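Local coordinates for ATP-dependent 6-phosphofructokinase isozyme 2 (Escherichia coli, PDB 3UMO), which catalyses the ATP-dependent phosphorylation of fructose 6-phosphate to fructose 1,6-bisphosphate, the first committing step of glycolysis, at residues V2-L7 against G53-I58. Sequence-based numbering, arbitrary orientation.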
ATOM      1  N   VAL A   2     -20.591 -13.303 -41.367  1.00 55.26           N
ATOM      2  CA  VAL A   2     -20.389 -11.950 -41.872  1.00 44.52           C
ATOM      3  C   VAL A   2     -19.068 -11.396 -41.362  1.00 37.06           C
ATOM      4  O   VAL A   2     -18.472 -11.949 -40.444  1.00 41.32           O
ATOM      5  CB  VAL A   2     -21.532 -11.008 -41.452  1.00 41.20           C
ATOM      6  CG1 VAL A   2     -22.834 -11.419 -42.131  1.00 46.37           C
ATOM      7  CG2 VAL A   2     -21.688 -11.002 -39.941  1.00 32.95           C
ATOM      8  N   ARG A   3     -18.610 -10.304 -41.960  1.00 32.68           N
ATOM      9  CA  ARG A   3     -17.355  -9.698 -41.538  1.00 36.55           C
ATOM     10  C   ARG A   3     -17.512  -8.922 -40.233  1.00 30.53           C
ATOM     11  O   ARG A   3     -18.595  -8.431 -39.911  1.00 30.87           O
ATOM     12  CB  ARG A   3     -16.803  -8.796 -42.641  1.00 29.70           C
ATOM     13  CG  ARG A   3     -16.539  -9.535 -43.952  1.00 42.74           C
ATOM     14  CD  ARG A   3     -15.617  -8.728 -44.836  1.00 55.36           C
ATOM     15  NE  ARG A   3     -14.540  -8.140 -44.044  1.00 66.34           N
ATOM     16  CZ  ARG A   3     -13.581  -7.362 -44.533  1.00 70.57           C
ATOM     17  NH1 ARG A   3     -13.555  -7.065 -45.826  1.00 71.40           N
ATOM     18  NH2 ARG A   3     -12.650  -6.873 -43.725  1.00 70.74           N
ATOM     19  N   ILE A   4     -16.418  -8.818 -39.485  1.00 23.51           N
ATOM     20  CA  ILE A   4     -16.423  -8.128 -38.199  1.00 22.12           C
ATOM     21  C   ILE A   4     -15.410  -6.990 -38.175  1.00 27.10           C
ATOM     22  O   ILE A   4     -14.257  -7.156 -38.588  1.00 27.19           O
ATOM     23  CB  ILE A   4     -16.110  -9.103 -37.052  1.00 26.52           C
ATOM     24  CG1 ILE A   4     -17.114 -10.257 -37.058  1.00 27.50           C
ATOM     25  CG2 ILE A   4     -16.135  -8.386 -35.707  1.00 25.53           C
ATOM     26  CD1 ILE A   4     -16.703 -11.433 -36.176  1.00 29.43           C
ATOM     27  N   TYR A   5     -15.850  -5.834 -37.690  1.00 22.97           N
ATOM     28  CA  TYR A   5     -14.987  -4.676 -37.528  1.00 24.31           C
ATOM     29  C   TYR A   5     -15.073  -4.184 -36.097  1.00 23.08           C
ATOM     30  O   TYR A   5     -16.091  -4.382 -35.425  1.00 20.93           O
ATOM     31  CB  TYR A   5     -15.422  -3.553 -38.474  1.00 22.62           C
ATOM     32  CG  TYR A   5     -15.308  -3.902 -39.940  1.00 22.05           C
ATOM     33  CD1 TYR A   5     -16.317  -4.603 -40.587  1.00 24.80           C
ATOM     34  CD2 TYR A   5     -14.193  -3.522 -40.679  1.00 29.22           C
ATOM     35  CE1 TYR A   5     -16.213  -4.929 -41.930  1.00 27.53           C
ATOM     36  CE2 TYR A   5     -14.084  -3.839 -42.023  1.00 30.90           C
ATOM     37  CZ  TYR A   5     -15.096  -4.542 -42.639  1.00 31.01           C
ATOM     38  OH  TYR A   5     -14.993  -4.851 -43.976  1.00 35.48           O
ATOM     39  N   THR A   6     -14.015  -3.538 -35.618  1.00 19.27           N
ATOM     40  CA  THR A   6     -14.095  -2.875 -34.320  1.00 20.51           C
ATOM     41  C   THR A   6     -13.684  -1.416 -34.438  1.00 22.00           C
ATOM     42  O   THR A   6     -12.955  -1.030 -35.365  1.00 23.48           O
ATOM     43  CB  THR A   6     -13.243  -3.561 -33.225  1.00 21.53           C
ATOM     44  OG1 THR A   6     -11.857  -3.265 -33.434  1.00 24.16           O
ATOM     45  CG2 THR A   6     -13.473  -5.072 -33.202  1.00 22.71           C
ATOM     46  N   LEU A   7     -14.165  -0.609 -33.503  1.00 21.32           N
ATOM     47  CA  LEU A   7     -13.862   0.813 -33.503  1.00 22.83           C
ATOM     48  C   LEU A   7     -13.354   1.236 -32.136  1.00 21.61           C
ATOM     49  O   LEU A   7     -14.031   1.025 -31.123  1.00 22.66           O
ATOM     50  CB  LEU A   7     -15.101   1.630 -33.882  1.00 22.47           C
ATOM     51  CG  LEU A   7     -14.896   3.143 -33.837  1.00 23.04           C
ATOM     52  CD1 LEU A   7     -13.847   3.564 -34.855  1.00 23.66           C
ATOM     53  CD2 LEU A   7     -16.214   3.872 -34.081  1.00 22.49           C
ATOM     54  N   GLY A  53     -11.051 -16.326 -35.282  1.00 27.63           N
ATOM     55  CA  GLY A  53     -11.781 -15.490 -36.216  1.00 24.79           C
ATOM     56  C   GLY A  53     -10.920 -14.350 -36.724  1.00 26.33           C
ATOM     57  O   GLY A  53      -9.710 -14.327 -36.501  1.00 30.06           O
ATOM     58  N   SER A  54     -11.547 -13.404 -37.417  1.00 26.12           N
ATOM     59  CA  SER A  54     -10.832 -12.243 -37.933  1.00 27.24           C
ATOM     60  C   SER A  54     -11.689 -10.988 -37.784  1.00 26.57           C
ATOM     61  O   SER A  54     -12.880 -10.998 -38.094  1.00 32.06           O
ATOM     62  CB  SER A  54     -10.464 -12.451 -39.405  1.00 37.29           C
ATOM     63  OG  SER A  54      -9.597 -11.427 -39.862  1.00 44.59           O
ATOM     64  N   ALA A  55     -11.081  -9.911 -37.297  1.00 25.06           N
ATOM     65  CA  ALA A  55     -11.777  -8.638 -37.156  1.00 23.49           C
ATOM     66  C   ALA A  55     -10.835  -7.499 -37.497  1.00 27.41           C
ATOM     67  O   ALA A  55      -9.670  -7.506 -37.091  1.00 27.75           O
ATOM     68  CB  ALA A  55     -12.320  -8.468 -35.738  1.00 24.56           C
ATOM     69  N   THR A  56     -11.341  -6.521 -38.244  1.00 24.45           N
ATOM     70  CA  THR A  56     -10.536  -5.369 -38.628  1.00 25.37           C
ATOM     71  C   THR A  56     -10.698  -4.245 -37.615  1.00 24.25           C
ATOM     72  O   THR A  56     -11.814  -3.782 -37.367  1.00 25.27           O
ATOM     73  CB  THR A  56     -10.915  -4.858 -40.025  1.00 24.30           C
ATOM     74  OG1 THR A  56     -10.675  -5.896 -40.983  1.00 23.87           O
ATOM     75  CG2 THR A  56     -10.077  -3.645 -40.395  1.00 25.22           C
ATOM     76  N   ALA A  57      -9.584  -3.809 -37.034  1.00 25.13           N
ATOM     77  CA  ALA A  57      -9.605  -2.742 -36.034  1.00 26.05           C
ATOM     78  C   ALA A  57      -9.491  -1.363 -36.677  1.00 24.69           C
ATOM     79  O   ALA A  57      -8.483  -1.048 -37.309  1.00 24.61           O
ATOM     80  CB  ALA A  57      -8.492  -2.941 -35.019  1.00 24.17           C
ATOM     81  N   ILE A  58     -10.518  -0.537 -36.491  1.00 22.74           N
ATOM     82  CA  ILE A  58     -10.500   0.838 -36.985  1.00 23.40           C
ATOM     83  C   ILE A  58     -10.153   1.746 -35.812  1.00 19.54           C
ATOM     84  O   ILE A  58     -10.762   1.632 -34.747  1.00 22.60           O
ATOM     85  CB  ILE A  58     -11.878   1.251 -37.548  1.00 22.41           C
ATOM     86  CG1 ILE A  58     -12.348   0.258 -38.615  1.00 25.27           C
ATOM     87  CG2 ILE A  58     -11.832   2.671 -38.110  1.00 26.75           C
ATOM     88  CD1 ILE A  58     -13.793   0.465 -39.055  1.00 28.85           C
TER
HETATM   89  O   HOH W   1     -12.860  -7.671 -41.087  1.00 36.27           O
HETATM   90  O   HOH W   2     -14.293 -10.504 -40.353  1.00 35.26           O
HETATM   91  O   HOH W   3     -10.518  -0.774 -33.212  1.00 20.39           O
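Two neighbouring parallel strands of the central sheet in this ribokinase-family kinase, 4-7 and 55-61, pair in register from Tyr-5 beside Thr-56 to Leu-7 beside Ile-58. Ile-4 and Thr-6 turn their backbone polar atoms to this neighbour, in the ladder of parallel strands: Thr-56 N donates to Ile-4 O (3.0 Å). Thr-6 N then donates to Thr-56 O (2.8 Å). Ile-58 N closes the series on Thr-6 O (2.7 Å, 163° at the hydrogen). Between Ile-4 and Ser-54 a water bridges the backbones, accepting from Ile-4 N and donating to Ser-54 O.

On one face, the side chains of Tyr-5 and Thr-56 lie side by side and point the same way, with Tyr-5 CD2 3.6 Å from Thr-56 CB. Thr-56 OG1 stands anti to its carbonyl carbon (chi1 -61°) and bonds a second water, which also donates to Ile-4 O and accepts from Arg-3 NH2. The Arg-3 guanidinium meets this water in its plane and turns one face to Tyr-5 OH, which sits over its centre and bonds Glu-129. An alanine in place of Tyr-5 would probably leave a gap beside Thr-56 CB, Glu-129 without its hydroxyl mate and the guanidinium freer to turn. Further along, Leu-7 CD1 packs on Ile-58 CG2 (3.9 Å).

The other face turns to helices 40-50 and 254-267. Ile-4 CG2 rests on Ala-55 CB (3.8 Å), and Ile-48 touches both residues. Thr-6 OG1, 3.7 Å from Ala-57 CB, bonds the carbonyl of Gly-41, a substrate-binding residue, and accepts from a third water that also donates to Ile-58 O. With strand 133-137 bonded along the far side of 4-7, and helix 40-50 leading into 55-61, this is the parallel sheet flanked by helices of the Rossmann-like alpha/beta core typical of PfkB kinases.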